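Local atomic coordinates of protein PTHB1 (Homo sapiens, PDB entry 4YD8), a protein that forms part of the BBSome, a coat complex thought to sort specific membrane proteins to the primary cilium and required for ciliogenesis. Residues 183-197 against 200-214. Sequence-based numbering, arbitrary orientation.
Sequences LLPGPLAYSSRTDSF and VSSCQQVESYKYQVL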
loop_
_atom_site.group_PDB
_atom_site.type_symbol
_atom_site.label_atom_id
_atom_site.label_comp_id
_atom_site.label_asym_id
_atom_site.label_seq_id
_atom_site.Cartn_x
_atom_site.Cartn_y
_atom_site.Cartn_z
ATOM N N LEU A 183 -10.812 15.889 12.199
ATOM C CA LEU A 183 -12.239 15.805 11.905
ATOM C C LEU A 183 -12.570 14.414 11.352
ATOM O O LEU A 183 -13.210 13.608 12.030
ATOM C CB LEU A 183 -12.641 16.906 10.927
ATOM C CG LEU A 183 -14.118 17.164 10.702
ATOM C CD1 LEU A 183 -14.766 17.695 11.974
ATOM C CD2 LEU A 183 -14.299 18.144 9.546
ATOM N N LEU A 184 -12.126 14.142 10.124
ATOM C CA LEU A 184 -12.203 12.801 9.524
ATOM C C LEU A 184 -10.798 12.231 9.264
ATOM O O LEU A 184 -9.865 12.972 8.960
ATOM C CB LEU A 184 -12.994 12.838 8.210
ATOM C CG LEU A 184 -14.474 13.239 8.268
ATOM C CD1 LEU A 184 -15.082 13.216 6.879
ATOM C CD2 LEU A 184 -15.268 12.329 9.208
ATOM N N PRO A 185 -10.644 10.905 9.382
ATOM C CA PRO A 185 -9.304 10.325 9.264
ATOM C C PRO A 185 -8.759 10.376 7.832
ATOM O O PRO A 185 -9.450 9.993 6.884
ATOM C CB PRO A 185 -9.500 8.872 9.728
ATOM C CG PRO A 185 -10.933 8.580 9.499
ATOM C CD PRO A 185 -11.670 9.896 9.710
ATOM N N GLY A 186 -7.532 10.861 7.692
ATOM C CA GLY A 186 -6.891 10.950 6.390
ATOM C C GLY A 186 -5.961 9.767 6.181
ATOM O O GLY A 186 -5.848 8.888 7.035
ATOM N N PRO A 187 -5.265 9.752 5.039
ATOM C CA PRO A 187 -4.266 8.709 4.794
ATOM C C PRO A 187 -3.153 8.805 5.823
ATOM O O PRO A 187 -2.935 9.880 6.405
ATOM C CB PRO A 187 -3.748 9.015 3.366
ATOM C CG PRO A 187 -4.127 10.426 3.102
ATOM C CD PRO A 187 -5.362 10.731 3.945
ATOM N N LEU A 188 -2.453 7.698 6.048
ATOM C CA LEU A 188 -1.441 7.640 7.091
ATOM C C LEU A 188 -0.176 6.953 6.583
ATOM O O LEU A 188 -0.258 5.907 5.946
ATOM C CB LEU A 188 -1.990 6.887 8.305
ATOM C CG LEU A 188 -1.048 6.685 9.494
ATOM C CD1 LEU A 188 -0.834 7.994 10.267
ATOM C CD2 LEU A 188 -1.596 5.605 10.434
ATOM N N ALA A 189 0.985 7.531 6.869
ATOM C CA ALA A 189 2.248 6.911 6.453
ATOM C C ALA A 189 3.352 7.209 7.456
ATOM O O ALA A 189 3.315 8.213 8.166
ATOM C CB ALA A 189 2.652 7.388 5.033
ATOM N N TYR A 190 4.314 6.298 7.538
ATOM C CA TYR A 190 5.486 6.477 8.386
ATOM C C TYR A 190 6.711 6.819 7.545
ATOM O O TYR A 190 6.988 6.166 6.529
ATOM C CB TYR A 190 5.762 5.210 9.217
ATOM C CG TYR A 190 7.078 5.277 9.974
ATOM C CD1 TYR A 190 7.236 6.142 11.054
ATOM C CD2 TYR A 190 8.164 4.491 9.600
ATOM C CE1 TYR A 190 8.435 6.220 11.748
ATOM C CE2 TYR A 190 9.365 4.559 10.293
ATOM C CZ TYR A 190 9.494 5.429 11.366
ATOM O OH TYR A 190 10.686 5.518 12.058
ATOM N N SER A 191 7.449 7.841 7.963
ATOM C CA SER A 191 8.719 8.188 7.327
ATOM C C SER A 191 9.880 7.718 8.196
ATOM O O SER A 191 10.067 8.226 9.292
ATOM C CB SER A 191 8.813 9.699 7.095
ATOM O OG SER A 191 10.149 10.087 6.828
ATOM N N SER A 192 10.659 6.745 7.728
ATOM C CA SER A 192 11.777 6.272 8.532
ATOM C C SER A 192 12.878 7.325 8.610
ATOM O O SER A 192 13.558 7.425 9.625
ATOM C CB SER A 192 12.346 4.955 7.983
ATOM O OG SER A 192 12.710 5.115 6.628
ATOM N N ARG A 193 13.040 8.123 7.552
ATOM C CA ARG A 193 14.135 9.091 7.513
ATOM C C ARG A 193 13.955 10.175 8.571
ATOM O O ARG A 193 14.928 10.630 9.176
ATOM C CB ARG A 193 14.253 9.727 6.124
ATOM N N THR A 194 12.713 10.576 8.811
ATOM C CA THR A 194 12.454 11.606 9.814
ATOM C C THR A 194 11.826 11.034 11.080
ATOM O O THR A 194 11.466 11.789 11.986
ATOM C CB THR A 194 11.529 12.697 9.264
ATOM O OG1 THR A 194 10.272 12.113 8.924
ATOM C CG2 THR A 194 12.137 13.333 8.003
ATOM N N ASP A 195 11.703 9.710 11.121
ATOM C CA ASP A 195 11.022 8.980 12.197
ATOM C C ASP A 195 9.734 9.716 12.592
ATOM O O ASP A 195 9.562 10.134 13.740
ATOM C CB ASP A 195 11.968 8.782 13.396
ATOM C CG ASP A 195 11.396 7.843 14.464
ATOM O OD1 ASP A 195 10.638 6.908 14.132
ATOM O OD2 ASP A 195 11.701 8.051 15.655
ATOM N N SER A 196 8.844 9.889 11.613
ATOM C CA SER A 196 7.602 10.630 11.825
ATOM C C SER A 196 6.409 9.975 11.149
ATOM O O SER A 196 6.559 9.206 10.191
ATOM C CB SER A 196 7.730 12.075 11.317
ATOM O OG SER A 196 8.796 12.756 11.952
ATOM N N PHE A 197 5.221 10.297 11.654
ATOM C CA PHE A 197 3.970 9.898 11.024
ATOM C C PHE A 197 3.411 11.052 10.217
ATOM O O PHE A 197 3.370 12.188 10.691
ATOM C CB PHE A 197 2.934 9.454 12.061
ATOM C CG PHE A 197 3.321 8.210 12.809
ATOM C CD1 PHE A 197 3.340 6.983 12.172
ATOM C CD2 PHE A 197 3.658 8.270 14.144
ATOM C CE1 PHE A 197 3.698 5.833 12.860
ATOM C CE2 PHE A 197 4.015 7.118 14.843
ATOM C CZ PHE A 197 4.038 5.904 14.187
ATOM N N VAL A 200 -3.016 13.631 6.412
ATOM C CA VAL A 200 -3.635 14.855 5.906
ATOM C C VAL A 200 -5.001 15.029 6.558
ATOM O O VAL A 200 -5.825 14.117 6.532
ATOM C CB VAL A 200 -3.812 14.852 4.391
ATOM C CG1 VAL A 200 -4.161 16.267 3.901
ATOM C CG2 VAL A 200 -2.540 14.315 3.687
ATOM N N SER A 201 -5.240 16.205 7.124
ATOM C CA SER A 201 -6.460 16.443 7.891
ATOM C C SER A 201 -7.606 16.910 7.007
ATOM O O SER A 201 -7.412 17.233 5.836
ATOM C CB SER A 201 -6.216 17.490 8.982
ATOM O OG SER A 201 -5.956 18.749 8.386
ATOM N N SER A 202 -8.799 16.994 7.588
ATOM C CA SER A 202 -9.962 17.457 6.840
ATOM C C SER A 202 -9.872 18.925 6.448
ATOM O O SER A 202 -10.504 19.345 5.480
ATOM C CB SER A 202 -11.242 17.218 7.644
ATOM O OG SER A 202 -11.461 15.831 7.801
ATOM N N CYS A 203 -9.087 19.711 7.171
ATOM C CA CYS A 203 -8.930 21.101 6.763
ATOM C C CYS A 203 -7.707 21.250 5.841
ATOM O O CYS A 203 -7.145 22.337 5.684
ATOM C CB CYS A 203 -8.852 22.033 7.988
ATOM S SG CYS A 203 -7.486 21.717 9.111
ATOM N N GLN A 204 -7.332 20.134 5.217
ATOM C CA GLN A 204 -6.446 20.109 4.049
ATOM C C GLN A 204 -4.991 20.441 4.393
ATOM O O GLN A 204 -4.245 20.986 3.574
ATOM C CB GLN A 204 -7.000 21.051 2.962
ATOM C CG GLN A 204 -8.480 20.750 2.634
ATOM C CD GLN A 204 -9.111 21.661 1.594
ATOM O OE1 GLN A 204 -8.799 22.855 1.495
ATOM N NE2 GLN A 204 -10.043 21.107 0.833
ATOM N N GLN A 205 -4.592 20.074 5.605
ATOM C CA GLN A 205 -3.217 20.222 6.067
ATOM C C GLN A 205 -2.482 18.891 6.050
ATOM O O GLN A 205 -2.908 17.939 6.708
ATOM C CB GLN A 205 -3.181 20.761 7.497
ATOM C CG GLN A 205 -3.907 22.060 7.694
ATOM C CD GLN A 205 -2.949 23.217 7.824
ATOM O OE1 GLN A 205 -2.614 23.874 6.838
ATOM N NE2 GLN A 205 -2.487 23.467 9.046
ATOM N N VAL A 206 -1.372 18.827 5.323
ATOM C CA VAL A 206 -0.433 17.734 5.506
ATOM C C VAL A 206 0.283 17.961 6.834
ATOM O O VAL A 206 0.802 19.037 7.073
ATOM C CB VAL A 206 0.601 17.645 4.367
ATOM C CG1 VAL A 206 1.539 16.461 4.596
ATOM C CG2 VAL A 206 -0.099 17.478 3.021
ATOM N N GLU A 207 0.302 16.951 7.694
ATOM C CA GLU A 207 0.878 17.091 9.027
ATOM C C GLU A 207 1.903 16.009 9.308
ATOM O O GLU A 207 1.703 14.853 8.940
ATOM C CB GLU A 207 -0.225 17.033 10.084
ATOM C CG GLU A 207 -1.334 18.022 9.843
ATOM C CD GLU A 207 -2.392 17.984 10.915
ATOM O OE1 GLU A 207 -2.518 16.940 11.590
ATOM O OE2 GLU A 207 -3.094 19.008 11.094
ATOM N N SER A 208 2.997 16.390 9.957
ATOM C CA SER A 208 4.043 15.444 10.309
ATOM C C SER A 208 4.241 15.464 11.822
ATOM O O SER A 208 4.463 16.522 12.403
ATOM C CB SER A 208 5.353 15.785 9.600
ATOM O OG SER A 208 6.389 14.874 9.935
ATOM N N TYR A 209 4.165 14.290 12.439
ATOM C CA TYR A 209 4.348 14.146 13.881
ATOM C C TYR A 209 5.546 13.258 14.196
ATOM O O TYR A 209 5.589 12.113 13.765
ATOM C CB TYR A 209 3.104 13.531 14.527
ATOM C CG TYR A 209 1.865 14.369 14.396
ATOM C CD1 TYR A 209 1.019 14.221 13.305
ATOM C CD2 TYR A 209 1.537 15.317 15.365
ATOM C CE1 TYR A 209 -0.124 14.991 13.172
ATOM C CE2 TYR A 209 0.390 16.100 15.239
ATOM C CZ TYR A 209 -0.435 15.928 14.133
ATOM O OH TYR A 209 -1.578 16.683 13.981
ATOM N N LYS A 210 6.501 13.775 14.960
ATOM C CA LYS A 210 7.654 12.987 15.386
ATOM C C LYS A 210 7.231 11.842 16.294
ATOM O O LYS A 210 6.434 12.038 17.222
ATOM C CB LYS A 210 8.677 13.866 16.108
ATOM C CG LYS A 210 9.288 14.957 15.246
ATOM C CD LYS A 210 10.807 14.986 15.386
ATOM C CE LYS A 210 11.493 14.063 14.371
ATOM N NZ LYS A 210 11.338 12.594 14.638
ATOM N N TYR A 211 7.761 10.648 16.032
ATOM C CA TYR A 211 7.435 9.483 16.848
ATOM C C TYR A 211 7.715 9.691 18.339
ATOM O O TYR A 211 6.888 9.341 19.188
ATOM C CB TYR A 211 8.210 8.252 16.377
ATOM C CG TYR A 211 7.916 7.039 17.228
ATOM C CD1 TYR A 211 6.696 6.387 17.127
ATOM C CD2 TYR A 211 8.847 6.553 18.131
ATOM C CE1 TYR A 211 6.409 5.285 17.891
ATOM C CE2 TYR A 211 8.566 5.438 18.907
ATOM C CZ TYR A 211 7.341 4.810 18.777
ATOM O OH TYR A 211 7.039 3.708 19.536
ATOM N N GLN A 212 8.876 10.250 18.664
ATOM C CA GLN A 212 9.233 10.412 20.074
ATOM C C GLN A 212 8.359 11.457 20.756
ATOM O O GLN A 212 8.036 11.318 21.934
ATOM C CB GLN A 212 10.712 10.771 20.232
ATOM C CG GLN A 212 11.671 9.670 19.753
ATOM C CD GLN A 212 11.570 8.370 20.555
ATOM O OE1 GLN A 212 11.015 8.336 21.657
ATOM N NE2 GLN A 212 12.117 7.295 19.998
ATOM N N VAL A 213 7.957 12.486 20.015
ATOM C CA VAL A 213 7.027 13.474 20.543
ATOM C C VAL A 213 5.693 12.799 20.848
ATOM O O VAL A 213 5.102 13.027 21.898
ATOM C CB VAL A 213 6.824 14.648 19.566
ATOM C CG1 VAL A 213 5.609 15.478 19.961
ATOM C CG2 VAL A 213 8.069 15.505 19.523
ATOM N N LEU A 214 5.231 11.950 19.938
ATOM C CA LEU A 214 4.046 11.131 20.189
ATOM C C LEU A 214 4.219 10.254 21.417
ATOM O O LEU A 214 3.370 10.243 22.304
ATOM C CB LEU A 214 3.737 10.248 18.975
ATOM C CG LEU A 214 2.771 10.887 17.987
ATOM C CD1 LEU A 214 2.940 10.270 16.628
ATOM C CD2 LEU A 214 1.355 10.687 18.472
HETATM O O HOH W 1 -8.893 15.394 10.088
HETATM O O HOH W 2 -8.565 13.669 6.594
HETATM O O HOH W 3 8.434 14.151 8.291
HETATM O O HOH W 4 11.071 10.665 16.707
HETATM O O HOH W 5 8.632 15.520 11.229
#
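In one blade of the seven-bladed beta-propeller of BBS9, Phe197 and Tyr209 form an antiparallel hydrogen-bonded pair between strands 196-200 and 205-210, with Phe197 N to Tyr209 O and Tyr209 N to Phe197 O both 2.8 Å. Beyond the pair the ladder runs into a helix start: Tyr211 N, in the first turn after the N-cap Lys210, meets Asp195 O at 3.0 Å, nearly straight at 173°. Asp195 and Ser196 both face Ser191, a G1 beta bulge. In one of its two modelled conformers Lys210 curls back until NZ reaches Thr194 O at 2.8 Å; the same carbonyl receives Ser196 OG from above its plane. With CG anti to the backbone N (chi1 -171°), the Asp195 carboxylate lies against Tyr211 CB (OD1 3.6 Å), takes a very short bond from Tyr190 OH on OD1 and holds a water on OD2. Cut back to an alanine, this position would probably leave Tyr190 OH, Gly148 N and that water without their acceptor. Phe197 CE2 sits at the Tyr211 ring edge, 3.6 Å from Tyr211 CD1. At the far end, Ser202 OG accepts from Leu184 N at 2.9 Å. Polar bonds thus fasten both ends, and in that conformer the ammonium, water-bridged to the carboxylate without direct contact, may partly offset its charge.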